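PDB 5MQR: beta-L-arabinobiosidase from Bacteroides thetaiotaomicron, which acts as a glycoside hydrolase in the breakdown of plant pectin and may also have exo-alpha-sialidase activity. Local coordinates for residues A[947-950]-A[951-955]; A[1019-1022]-A[1023-1027]. All coordinates share one frame; numbering follows the deposited sequence.

Contact 1 of 2, residues A[947-950]-A[951-955]; sequences WPFA and SAQTL
The opening turns of helix 948-964, in the MGH1-like glycoside hydrolase domain, pair Trp947 with Ser951, Phe949 with Gln953 and Ala950 with Thr954. Trp947 is the N-cap residue, and its O takes the first i to i+4 bond from Ser951 N (2.9 Å, 170° at the hydrogen). A water bridges the same pair, accepting from Trp947 N and lying 2.8 Å from Ser951 OG. One turn on, Ala950 O is gripped twice by Thr954. The amide N of Thr954 approaches almost head-on at 2.8 Å, whereas Thr954 OG1, 3.0 Å from Ala950 O, comes from above the carbonyl plane; chi1 of -57° sets this hydroxyl beside its own amide. Gln953 brings OE1 to the rim of the Phe949 ring, near the ring plane and 3.5 Å from CE1, with amide and ring planes 78° apart. Gln953 NE2 is hydrogen-bonded to Tyr825 OH, which probably restrains the amide's rotation. A leucine in place of Gln953 would probably leave that tyrosine hydroxyl without this partner and the ring edge without its facing oxygen. The placing of OE1 at the ring edge is consistent with a weak electrostatic attraction to the ring C-H groups, secondary to the i to i+4 backbone bonds.

Contact 2 of 2, residues A[1019-1022]-A[1023-1027]; sequences STFN and DLMIT
Phe1021 and Met1025 (a selenomethionine) make the main apolar contact. CG of Met1025 lies 3.5 Å from CE2 of Phe1021, and its SE is 4.6 Å from the ring centroid, obliquely, 44° off the normal. With CG of Phe1021 anti to the backbone N (chi1 180°), the ring projects outward at the start of the helix, and the Met1025 chain, bent at chi2 and chi3, reaches back to it. Leu1024 adds CD2 against Thr1020 OG1, the two side chains crossing at about a right angle. Among hydrogen bonds to backbone carbonyls, Met1025 N reaches Phe1021 O at 3.0 Å in the carbonyl plane, and Ile1026 N reaches Asn1022 O at 2.9 Å. Thr1027 grips Asp1023 O from opposite faces of its plane, with its side-chain OG1 at 2.6 Å and amide N at 2.9 Å. Of the charged and solvent-mediated links, a water joins Thr1020 OG1 to Asp1023 OD2, to which it donates at 2.7 Å, while Asp1023 OD1 forms a salt bridge with Arg720. Glu718 takes the amides of Phe1021, Asn1022 and Asp1023. The arrangement is a helix N-terminus whose amides are met by a carboxylate from helix 712-719, flanked by an i to i+4 Met-aromatic contact.

Contacts 1 and 2 are both buried starts of helices, 948-964 and 1022-1029, each with an aromatic N-cap residue, their centres 11 Å apart. They touch: Ala952 CB is 3.4 Å from Thr1020 OG1, Ser1019 packs on Pro948, and Leu1024 lies against Leu955. Helix 712-719 borders both, through His714 at 951-955 and at Thr1020. The chemistry differs with the surroundings. In contact 1 the polar side chains are neutral, and an amide meets a ring edge. Contact 2 brings in carboxylates: Asp1023, salt-bridged to Arg720 and so probably ionised, and Glu718 from outside its segments; it sets a selenium-bearing chain obliquely against its ring. Each has one bridging water and a threonine bonded to a carbonyl four residues back.

Contact 1 of 2, residues A[947-950]-A[951-955]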
# COMPACT_ATOMS: atom_id res chain seq x y z
N TRP A 947 -36.07 1.89 14.34
CA TRP A 947 -35.62 0.60 14.89
C TRP A 947 -34.41 0.12 14.07
O TRP A 947 -34.54 -0.12 12.87
CB TRP A 947 -36.74 -0.45 14.80
CG TRP A 947 -37.77 -0.34 15.86
CD1 TRP A 947 -38.88 0.49 15.85
CD2 TRP A 947 -37.82 -1.06 17.08
NE1 TRP A 947 -39.59 0.33 17.00
CE2 TRP A 947 -38.97 -0.62 17.78
CE3 TRP A 947 -37.00 -2.03 17.67
CZ2 TRP A 947 -39.32 -1.14 19.04
CZ3 TRP A 947 -37.34 -2.54 18.91
CH2 TRP A 947 -38.50 -2.09 19.59
N PRO A 948 -33.23 -0.00 14.70
CA PRO A 948 -32.10 -0.52 13.93
C PRO A 948 -32.36 -1.86 13.24
O PRO A 948 -31.86 -2.07 12.13
CB PRO A 948 -30.97 -0.61 14.98
CG PRO A 948 -31.30 0.48 15.96
CD PRO A 948 -32.81 0.59 15.98
N PHE A 949 -33.15 -2.75 13.86
CA PHE A 949 -33.57 -4.02 13.21
C PHE A 949 -34.08 -3.74 11.81
O PHE A 949 -33.67 -4.39 10.84
CB PHE A 949 -34.69 -4.67 14.03
CG PHE A 949 -35.08 -6.05 13.57
CD1 PHE A 949 -35.88 -6.23 12.44
CD2 PHE A 949 -34.72 -7.17 14.33
CE1 PHE A 949 -36.30 -7.51 12.06
CE2 PHE A 949 -35.13 -8.45 13.95
CZ PHE A 949 -35.92 -8.62 12.81
N ALA A 950 -34.95 -2.74 11.72
CA ALA A 950 -35.57 -2.31 10.46
C ALA A 950 -34.62 -1.54 9.55
O ALA A 950 -34.58 -1.80 8.35
CB ALA A 950 -36.79 -1.43 10.75
N SER A 951 -33.92 -0.55 10.11
CA SER A 951 -32.94 0.20 9.32
C SER A 951 -31.95 -0.77 8.62
O SER A 951 -31.63 -0.63 7.43
CB SER A 951 -32.19 1.20 10.20
OG SER A 951 -33.07 2.14 10.75
N ALA A 952 -31.53 -1.79 9.35
CA ALA A 952 -30.62 -2.79 8.80
C ALA A 952 -31.23 -3.59 7.66
O ALA A 952 -30.55 -3.86 6.63
CB ALA A 952 -30.11 -3.71 9.90
N GLN A 953 -32.48 -4.01 7.85
CA GLN A 953 -33.22 -4.65 6.77
C GLN A 953 -33.31 -3.72 5.54
O GLN A 953 -32.99 -4.12 4.41
CB GLN A 953 -34.62 -5.05 7.21
CG GLN A 953 -34.62 -6.24 8.14
CD GLN A 953 -36.01 -6.66 8.53
OE1 GLN A 953 -36.80 -5.86 9.04
NE2 GLN A 953 -36.34 -7.94 8.26
N THR A 954 -33.78 -2.49 5.78
CA THR A 954 -33.93 -1.51 4.71
C THR A 954 -32.61 -1.23 3.96
O THR A 954 -32.57 -1.19 2.73
CB THR A 954 -34.50 -0.21 5.28
OG1 THR A 954 -35.74 -0.48 5.95
CG2 THR A 954 -34.69 0.85 4.16
N LEU A 955 -31.53 -1.03 4.71
CA LEU A 955 -30.22 -0.74 4.12
C LEU A 955 -29.64 -1.93 3.35
O LEU A 955 -28.98 -1.74 2.34
CB LEU A 955 -29.25 -0.24 5.19
CG LEU A 955 -29.56 1.19 5.64
CD1 LEU A 955 -28.96 1.49 7.01
CD2 LEU A 955 -29.08 2.23 4.63
O HOH W 1 -35.80 2.03 11.18

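Contact 2 of 2, residues A[1019-1022]-A[1023-1027]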
# COMPACT_ATOMS: atom_id res chain seq x y z
N SER A 1019 -29.82 -6.27 15.20
CA SER A 1019 -29.59 -5.53 13.97
C SER A 1019 -28.23 -5.89 13.44
O SER A 1019 -27.41 -6.52 14.13
CB SER A 1019 -29.61 -4.00 14.22
OG SER A 1019 -28.54 -3.61 15.09
N THR A 1020 -27.98 -5.49 12.20
CA THR A 1020 -26.63 -5.51 11.65
C THR A 1020 -26.12 -4.07 11.54
O THR A 1020 -26.89 -3.10 11.61
CB THR A 1020 -26.56 -6.23 10.28
OG1 THR A 1020 -27.30 -5.51 9.29
CG2 THR A 1020 -27.09 -7.67 10.36
N PHE A 1021 -24.81 -3.98 11.42
CA PHE A 1021 -24.10 -2.74 11.13
C PHE A 1021 -22.87 -3.01 10.27
O PHE A 1021 -22.71 -2.46 9.20
CB PHE A 1021 -23.70 -1.96 12.39
CG PHE A 1021 -22.98 -0.71 12.06
CD1 PHE A 1021 -23.68 0.39 11.58
CD2 PHE A 1021 -21.60 -0.65 12.10
CE1 PHE A 1021 -23.02 1.55 11.20
CE2 PHE A 1021 -20.93 0.51 11.72
CZ PHE A 1021 -21.66 1.61 11.27
N ASN A 1022 -21.96 -3.82 10.78
CA ASN A 1022 -20.76 -4.12 10.08
C ASN A 1022 -20.98 -4.98 8.85
O ASN A 1022 -20.17 -4.93 7.91
CB ASN A 1022 -19.76 -4.71 11.05
CG ASN A 1022 -19.13 -3.65 11.94
OD1 ASN A 1022 -18.95 -2.50 11.53
ND2 ASN A 1022 -18.74 -4.05 13.14
N ASP A 1023 -22.08 -5.72 8.81
CA ASP A 1023 -22.42 -6.41 7.58
C ASP A 1023 -22.72 -5.40 6.50
O ASP A 1023 -22.42 -5.64 5.33
CB ASP A 1023 -23.59 -7.35 7.74
CG ASP A 1023 -23.87 -8.10 6.46
OD1 ASP A 1023 -22.94 -8.75 5.91
OD2 ASP A 1023 -25.00 -7.97 5.96
N LEU A 1024 -23.33 -4.29 6.90
CA LEU A 1024 -23.67 -3.20 5.97
C LEU A 1024 -22.41 -2.46 5.54
O LEU A 1024 -22.27 -2.09 4.38
CB LEU A 1024 -24.62 -2.19 6.62
CG LEU A 1024 -25.85 -2.73 7.36
CD1 LEU A 1024 -26.57 -1.59 8.05
CD2 LEU A 1024 -26.79 -3.47 6.40
N MSE A 1025 -21.49 -2.25 6.48
CA MSE A 1025 -20.21 -1.61 6.18
C MSE A 1025 -19.45 -2.42 5.14
O MSE A 1025 -18.99 -1.88 4.16
CB MSE A 1025 -19.37 -1.44 7.44
CG MSE A 1025 -19.96 -0.51 8.50
SE MSE A 1025 -19.76 1.36 7.92
CE MSE A 1025 -17.83 1.42 8.37
N ILE A 1026 -19.38 -3.73 5.35
CA ILE A 1026 -18.60 -4.63 4.52
C ILE A 1026 -19.24 -4.89 3.15
O ILE A 1026 -18.55 -4.87 2.12
CB ILE A 1026 -18.34 -5.95 5.26
CG1 ILE A 1026 -17.43 -5.69 6.46
CG2 ILE A 1026 -17.69 -6.99 4.35
CD1 ILE A 1026 -17.36 -6.84 7.46
N THR A 1027 -20.55 -5.14 3.13
CA THR A 1027 -21.21 -5.55 1.89
C THR A 1027 -21.86 -4.42 1.10
O THR A 1027 -22.15 -4.61 -0.08
CB THR A 1027 -22.28 -6.65 2.09
OG1 THR A 1027 -23.34 -6.15 2.91
CG2 THR A 1027 -21.68 -7.87 2.72
O HOH W 2 -27.37 -6.99 6.93